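Side-chain contacts in putative DNA-binding protein (Ralstonia eutropha, PDB 2OBP), which probably binds DNA through a helix-turn-helix-like domain, although its role in the cell is not established: residues I18-V21 with L22-L25; V24-E27 with A28-N32; L48-S51 with V52-V56. All coordinates share one frame; numbering follows the deposited sequence.

Contact 1: I18-V21 with L22-L25; sequences IVEV and LLVL
In helix 16-28, the first helix of what appears, from three helices followed by a two-stranded hairpin, to be a winged helix-turn-helix domain, Val-21 and Leu-25 pack one turn apart. Their side chains run alongside each other in the same direction, with Val-21 CG1 lying 3.9 Å from Leu-25 CD1. Leu-25 reaches back in this way because its CG stands anti to the carbonyl carbon and beside the backbone N (chi1 -68°), which also brings CG to 3.3 Å from Val-21 O, the acceptor of the Leu-25 N-H bond.

The pattern recurs on another flank. Val-19 and Leu-23 are likewise aligned, and Val-19 CG1 meets Leu-23 CD1 at 4.0 Å. The glutamate chain of Glu-20, bent at chi2 (65°), crosses Leu-23 at a slant and brings OE1 near the same methyl, 4.0 Å from Leu-23 CD1. Ile-18 and Leu-22 touch more lightly, CG2 to CD1 at 4.3 Å. Beneath these side chains run four regular i to i+4 backbone bonds, from Leu-22 N to Ile-18 O through to Leu-25 N to Val-21 O, the last 2.9 Å long.

The faces then diverge, and a single helix serves several sides of a small core. Val-21 meets Leu-53 and Val-56 of helix 50-62, Val-24 and Leu-25 meet Ile-42 of helix 39-46, and Leu-22 joins Leu-25 against Leu-80 of strand 76-80. Apolar rows on the first helix, shared between two following helices and a hairpin strand, are consistent with a winged-helix core.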
loop_
_atom_site.group_PDB
_atom_site.type_symbol
_atom_site.label_atom_id
_atom_site.label_comp_id
_atom_site.label_asym_id
_atom_site.label_seq_id
_atom_site.Cartn_x
_atom_site.Cartn_y
_atom_site.Cartn_z
ATOM N N ILE A 18 5.098 1.928 -7.975
ATOM C CA ILE A 18 3.966 2.612 -7.363
ATOM C C ILE A 18 2.637 1.912 -7.777
ATOM O O ILE A 18 1.743 1.681 -6.964
ATOM C CB ILE A 18 3.941 4.126 -7.665
ATOM C CG1 ILE A 18 5.185 4.838 -7.075
ATOM C CG2 ILE A 18 2.645 4.703 -7.085
ATOM C CD1 ILE A 18 5.432 6.268 -7.535
ATOM N N VAL A 19 2.520 1.595 -9.059
ATOM C CA VAL A 19 1.363 0.868 -9.556
ATOM C C VAL A 19 1.186 -0.464 -8.829
ATOM O O VAL A 19 0.087 -0.788 -8.416
ATOM C CB VAL A 19 1.455 0.626 -11.094
ATOM C CG1 VAL A 19 0.313 -0.298 -11.545
ATOM C CG2 VAL A 19 1.455 1.961 -11.838
ATOM N N GLU A 20 2.263 -1.220 -8.656
ATOM C CA GLU A 20 2.159 -2.543 -8.066
ATOM C C GLU A 20 1.707 -2.485 -6.601
ATOM O O GLU A 20 0.864 -3.282 -6.161
ATOM C CB GLU A 20 3.457 -3.316 -8.188
ATOM C CG GLU A 20 3.273 -4.816 -7.958
ATOM C CD GLU A 20 2.410 -5.502 -9.014
ATOM O OE1 GLU A 20 2.217 -4.938 -10.117
ATOM O OE2 GLU A 20 1.909 -6.607 -8.724
ATOM N N VAL A 21 2.253 -1.534 -5.852
ATOM C CA VAL A 21 1.833 -1.342 -4.491
ATOM C C VAL A 21 0.358 -0.929 -4.425
ATOM O O VAL A 21 -0.367 -1.398 -3.539
ATOM C CB VAL A 21 2.757 -0.341 -3.743
ATOM C CG1 VAL A 21 2.205 -0.001 -2.338
ATOM C CG2 VAL A 21 4.161 -0.944 -3.647
ATOM N N LEU A 22 -0.102 -0.011 -5.296
ATOM C CA LEU A 22 -1.524 0.330 -5.328
ATOM C C LEU A 22 -2.416 -0.880 -5.602
ATOM O O LEU A 22 -3.438 -1.058 -4.945
ATOM C CB LEU A 22 -1.795 1.409 -6.401
ATOM C CG LEU A 22 -1.385 2.832 -6.005
ATOM C CD1 LEU A 22 -1.524 3.734 -7.269
ATOM C CD2 LEU A 22 -2.274 3.372 -4.935
ATOM N N LEU A 23 -2.004 -1.716 -6.547
ATOM C CA LEU A 23 -2.740 -2.955 -6.842
ATOM C C LEU A 23 -2.789 -3.918 -5.668
ATOM O O LEU A 23 -3.843 -4.492 -5.380
ATOM C CB LEU A 23 -2.131 -3.638 -8.057
ATOM C CG LEU A 23 -2.480 -3.035 -9.397
ATOM C CD1 LEU A 23 -1.577 -3.694 -10.422
ATOM C CD2 LEU A 23 -3.957 -3.316 -9.694
ATOM N N VAL A 24 -1.655 -4.107 -4.989
ATOM C CA VAL A 24 -1.615 -5.010 -3.843
ATOM C C VAL A 24 -2.492 -4.474 -2.698
ATOM O O VAL A 24 -3.248 -5.228 -2.082
ATOM C CB VAL A 24 -0.166 -5.235 -3.375
ATOM C CG1 VAL A 24 -0.106 -5.891 -2.029
ATOM C CG2 VAL A 24 0.585 -6.049 -4.416
ATOM N N LEU A 25 -2.406 -3.169 -2.421
ATOM C CA LEU A 25 -3.194 -2.572 -1.344
ATOM C C LEU A 25 -4.698 -2.605 -1.661
ATOM O O LEU A 25 -5.519 -2.809 -0.776
ATOM C CB LEU A 25 -2.736 -1.139 -1.017
ATOM C CG LEU A 25 -1.329 -1.058 -0.369
ATOM C CD1 LEU A 25 -0.955 0.406 -0.143
ATOM C CD2 LEU A 25 -1.217 -1.916 0.904
#

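Contact 2: V24-E27 with A28-N32; sequences VLRE and AGIEN
Arg-26 and Ile-30 meet where helix 16-28 gives way to the loop, their chains crossing at a slant. Arg-26 sets out with CG anti to its own N (chi1 164°) and stays extended as far as NE, which carries the guanidinium alongside the next turn. In one of its two modelled conformers, Ile-30 lays CD1 over one face of that flat group, 3.5 Å from Arg-26 NH1, an apolar methyl against the planar cation. There Ile-30 CG1 also comes to 3.3 Å from Arg-26 O; neither contact need hold in the other conformer.

The backbone changes its bonding over the same residues. Ala-28 N still bonds Val-24 O in the helical manner, at 2.9 Å. Gly-29 N is shared, bonding Leu-25 O at 3.2 Å and Arg-26 O only weakly. Ile-30 N then reaches Glu-27 O at 3.3 Å from above the carbonyl plane, and this change from i to i+4 to i to i+3 bonding is characteristic of a helix C-terminus running into a tighter turn.

Around it, Val-24, Glu-27 and Ala-28 touch Trp-37 in the loop that follows, Leu-25 faces Ile-42 of helix 39-46, and Arg-26 lies against Ala-88 and Ala-89 of helix 82-91.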
loop_
_atom_site.group_PDB
_atom_site.type_symbol
_atom_site.label_atom_id
_atom_site.label_comp_id
_atom_site.label_asym_id
_atom_site.label_seq_id
_atom_site.Cartn_x
_atom_site.Cartn_y
_atom_site.Cartn_z
ATOM N N VAL A 24 -1.655 -4.107 -4.989
ATOM C CA VAL A 24 -1.615 -5.010 -3.843
ATOM C C VAL A 24 -2.492 -4.474 -2.698
ATOM O O VAL A 24 -3.248 -5.228 -2.082
ATOM C CB VAL A 24 -0.166 -5.235 -3.375
ATOM C CG1 VAL A 24 -0.106 -5.891 -2.029
ATOM C CG2 VAL A 24 0.585 -6.049 -4.416
ATOM N N LEU A 25 -2.406 -3.169 -2.421
ATOM C CA LEU A 25 -3.194 -2.572 -1.344
ATOM C C LEU A 25 -4.698 -2.605 -1.661
ATOM O O LEU A 25 -5.519 -2.809 -0.776
ATOM C CB LEU A 25 -2.736 -1.139 -1.017
ATOM C CG LEU A 25 -1.329 -1.058 -0.369
ATOM C CD1 LEU A 25 -0.955 0.406 -0.143
ATOM C CD2 LEU A 25 -1.217 -1.916 0.904
ATOM N N ARG A 26 -5.065 -2.428 -2.917
ATOM C CA ARG A 26 -6.449 -2.576 -3.284
ATOM C C ARG A 26 -6.978 -3.993 -3.000
ATOM O O ARG A 26 -8.065 -4.143 -2.441
ATOM C CB ARG A 26 -6.644 -2.206 -4.755
ATOM C CG ARG A 26 -7.979 -2.707 -5.339
ATOM C CD ARG A 26 -8.237 -2.080 -6.655
ATOM N NE ARG A 26 -9.368 -2.647 -7.410
ATOM C CZ ARG A 26 -10.643 -2.660 -6.998
ATOM N NH1 ARG A 26 -11.026 -2.148 -5.823
ATOM N NH2 ARG A 26 -11.569 -3.180 -7.791
ATOM N N GLU A 27 -6.222 -5.003 -3.415
ATOM C CA GLU A 27 -6.531 -6.407 -3.123
ATOM C C GLU A 27 -6.700 -6.646 -1.617
ATOM O O GLU A 27 -7.659 -7.278 -1.186
ATOM C CB GLU A 27 -5.429 -7.322 -3.666
ATOM C CG GLU A 27 -5.779 -8.815 -3.563
ATOM C CD GLU A 27 -4.629 -9.743 -3.890
ATOM O OE1 GLU A 27 -3.729 -9.354 -4.668
ATOM O OE2 GLU A 27 -4.640 -10.878 -3.361
ATOM N N ALA A 28 -5.758 -6.136 -0.826
ATOM C CA ALA A 28 -5.799 -6.294 0.623
ATOM C C ALA A 28 -7.105 -5.776 1.248
ATOM O O ALA A 28 -7.627 -6.363 2.210
ATOM C CB ALA A 28 -4.594 -5.598 1.236
ATOM N N GLY A 29 -7.640 -4.705 0.686
ATOM C CA GLY A 29 -8.820 -4.043 1.228
ATOM C C GLY A 29 -10.159 -4.483 0.694
ATOM O O GLY A 29 -11.162 -3.919 1.105
ATOM N N ILE A 30 -10.178 -5.464 -0.213
ATOM C CA ILE A 30 -11.436 -5.877 -0.828
ATOM C C ILE A 30 -12.385 -6.500 0.210
ATOM O O ILE A 30 -13.602 -6.234 0.159
ATOM C CB ILE A 30 -11.230 -6.807 -2.060
ATOM C CG1 ILE A 30 -10.601 -6.035 -3.228
ATOM C CG2 ILE A 30 -12.552 -7.402 -2.522
ATOM C CD1 ILE A 30 -11.493 -4.951 -3.832
ATOM N N GLU A 31 -11.867 -7.279 1.154
ATOM C CA GLU A 31 -12.723 -7.810 2.214
ATOM C C GLU A 31 -12.917 -6.761 3.302
ATOM O O GLU A 31 -11.961 -6.378 3.967
ATOM C CB GLU A 31 -12.127 -9.080 2.825
ATOM C CG GLU A 31 -13.043 -9.703 3.878
ATOM C CD GLU A 31 -12.463 -10.938 4.537
ATOM O OE1 GLU A 31 -11.217 -11.046 4.627
ATOM O OE2 GLU A 31 -13.266 -11.788 4.977
ATOM N N ASN A 32 -14.159 -6.312 3.484
ATOM C CA ASN A 32 -14.481 -5.273 4.472
ATOM C C ASN A 32 -14.110 -5.713 5.895
ATOM O O ASN A 32 -14.328 -6.861 6.275
ATOM C CB ASN A 32 -15.975 -4.916 4.411
ATOM C CG ASN A 32 -16.360 -3.812 5.403
ATOM O OD1 ASN A 32 -15.837 -2.688 5.345
ATOM N ND2 ASN A 32 -17.275 -4.136 6.322
#

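Contact 3: L48-S51 with V52-V56; sequences LPMS and VLRRV
Leu-48, Pro-49 and Val-52 make an apolar cluster at the start of helix 50-62. Val-52 spreads its two methyls between the other two: CG1 meets Leu-48 CD2 at 4.1 Å, the side chains crossing at about a right angle, while CG2 runs alongside the proline ring, 4.0 Å from Pro-49 CG. Pro-49 holds the N-cap position, and its carbonyl oxygen takes the first i to i+4 bond, from Leu-53 N at 3.0 Å. On the inner side, in one of its two modelled conformers, selenomethionine Met-50 folds at chi2 and chi3 (both 54°), which turns its CE toward buried Leu-53, 4.0 Å from the CD2 of that leucine.

The solvent side differs in kind, with few atoms meeting. In the same Met-50 conformer exposed Arg-54, extended from CG to NE, slants across the chain with NE 3.7 Å from Met-50 SE; both Met-50 contacts hold for that conformer alone. Arg-54 NH1 bonds Gly-74 O, between the hairpin strands, and a nitrate ion lies about 3 Å from the side chain at the nearest atoms. Arg-55 NH1 makes a salt bridge with Asp-15 OD2 and a hydrogen bond with Gln-59 OE1.

The cationic end of Arg-54 can thus take up a small anion, here a nitrate probably from the crystallisation liquor; whether it meets DNA phosphate is not established.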
loop_
_atom_site.group_PDB
_atom_site.type_symbol
_atom_site.label_atom_id
_atom_site.label_comp_id
_atom_site.label_asym_id
_atom_site.label_seq_id
_atom_site.Cartn_x
_atom_site.Cartn_y
_atom_site.Cartn_z
ATOM N N LEU A 48 8.708 -6.566 -4.297
ATOM C CA LEU A 48 9.583 -5.416 -4.113
ATOM C C LEU A 48 10.447 -5.674 -2.896
ATOM O O LEU A 48 9.971 -6.215 -1.910
ATOM C CB LEU A 48 8.764 -4.143 -3.872
ATOM C CG LEU A 48 7.944 -3.640 -5.048
ATOM C CD1 LEU A 48 7.142 -2.382 -4.645
ATOM C CD2 LEU A 48 8.819 -3.319 -6.270
ATOM N N PRO A 49 11.722 -5.271 -2.953
ATOM C CA PRO A 49 12.517 -5.203 -1.733
ATOM C C PRO A 49 11.886 -4.238 -0.723
ATOM O O PRO A 49 11.221 -3.261 -1.136
ATOM C CB PRO A 49 13.849 -4.627 -2.198
ATOM C CG PRO A 49 13.848 -4.707 -3.681
ATOM C CD PRO A 49 12.442 -4.768 -4.137
HETATM N N MSE A 50 12.090 -4.492 0.566
HETATM C CA MSE A 50 11.535 -3.635 1.600
HETATM C C MSE A 50 11.923 -2.150 1.436
HETATM O O MSE A 50 11.118 -1.250 1.717
HETATM C CB MSE A 50 11.968 -4.177 2.956
HETATM C CG MSE A 50 11.474 -3.398 4.120
HETATM SE SE MSE A 50 9.559 -3.099 4.200
HETATM C CE MSE A 50 8.859 -4.791 4.063
ATOM N N SER A 51 13.161 -1.878 1.007
ATOM C CA SER A 51 13.571 -0.471 0.857
ATOM C C SER A 51 12.716 0.246 -0.194
ATOM O O SER A 51 12.346 1.417 -0.021
ATOM C CB SER A 51 15.062 -0.368 0.493
ATOM O OG SER A 51 15.311 -1.096 -0.682
ATOM N N VAL A 52 12.413 -0.435 -1.287
ATOM C CA VAL A 52 11.577 0.147 -2.340
ATOM C C VAL A 52 10.133 0.326 -1.859
ATOM O O VAL A 52 9.498 1.375 -2.068
ATOM C CB VAL A 52 11.640 -0.701 -3.643
ATOM C CG1 VAL A 52 10.777 -0.038 -4.718
ATOM C CG2 VAL A 52 13.093 -0.845 -4.078
ATOM N N LEU A 53 9.628 -0.666 -1.144
ATOM C CA LEU A 53 8.265 -0.562 -0.609
ATOM C C LEU A 53 8.161 0.663 0.290
ATOM O O LEU A 53 7.171 1.421 0.203
ATOM C CB LEU A 53 7.823 -1.829 0.123
ATOM C CG LEU A 53 6.425 -1.700 0.798
ATOM C CD1 LEU A 53 5.271 -1.502 -0.224
ATOM C CD2 LEU A 53 6.137 -2.888 1.756
ATOM N N ARG A 54 9.125 0.838 1.189
ATOM C CA ARG A 54 9.091 1.984 2.115
ATOM C C ARG A 54 9.087 3.331 1.398
ATOM O O ARG A 54 8.381 4.250 1.801
ATOM C CB ARG A 54 10.214 1.906 3.139
ATOM C CG ARG A 54 9.998 0.781 4.183
ATOM C CD ARG A 54 10.964 0.881 5.302
ATOM N NE ARG A 54 10.930 -0.281 6.210
ATOM C CZ ARG A 54 10.159 -0.386 7.299
ATOM N NH1 ARG A 54 9.301 0.573 7.643
ATOM N NH2 ARG A 54 10.247 -1.476 8.056
ATOM N N ARG A 55 9.847 3.418 0.300
ATOM C CA ARG A 55 9.900 4.623 -0.499
ATOM C C ARG A 55 8.528 4.916 -1.109
ATOM O O ARG A 55 8.011 6.030 -1.033
ATOM C CB ARG A 55 10.985 4.439 -1.597
ATOM C CG ARG A 55 11.256 5.649 -2.498
ATOM C CD ARG A 55 10.321 5.731 -3.669
ATOM N NE ARG A 55 10.558 4.694 -4.689
ATOM C CZ ARG A 55 9.859 4.533 -5.814
ATOM N NH1 ARG A 55 8.840 5.303 -6.113
ATOM N NH2 ARG A 55 10.217 3.581 -6.673
ATOM N N VAL A 56 7.964 3.891 -1.732
ATOM C CA VAL A 56 6.649 4.002 -2.357
ATOM C C VAL A 56 5.565 4.372 -1.320
ATOM O O VAL A 56 4.732 5.270 -1.544
ATOM C CB VAL A 56 6.275 2.703 -3.098
ATOM C CG1 VAL A 56 4.795 2.678 -3.446
ATOM C CG2 VAL A 56 7.168 2.482 -4.365
#

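All three contacts are local, so none closes a long loop. From the N terminus, contact 1 runs through the middle of helix 16-28, and contact 2 overlaps it at Val-24 and Leu-25 and carries the chain out into the loop before helix 39-46. Contact 3 follows in series after that helix, where the turn leads into helix 50-62. Contacts 1 and 3 touch directly: Val-21 CG2 meets Leu-48 CD1 in the turn at 3.5 Å and Leu-53 CD1 of helix 50-62 at 3.6 Å, tying the first helix to both turn and third helix. Contacts 2 and 3 do not meet; they sit on opposite sides of the domain's centre, their nearest atoms about 7 Å apart.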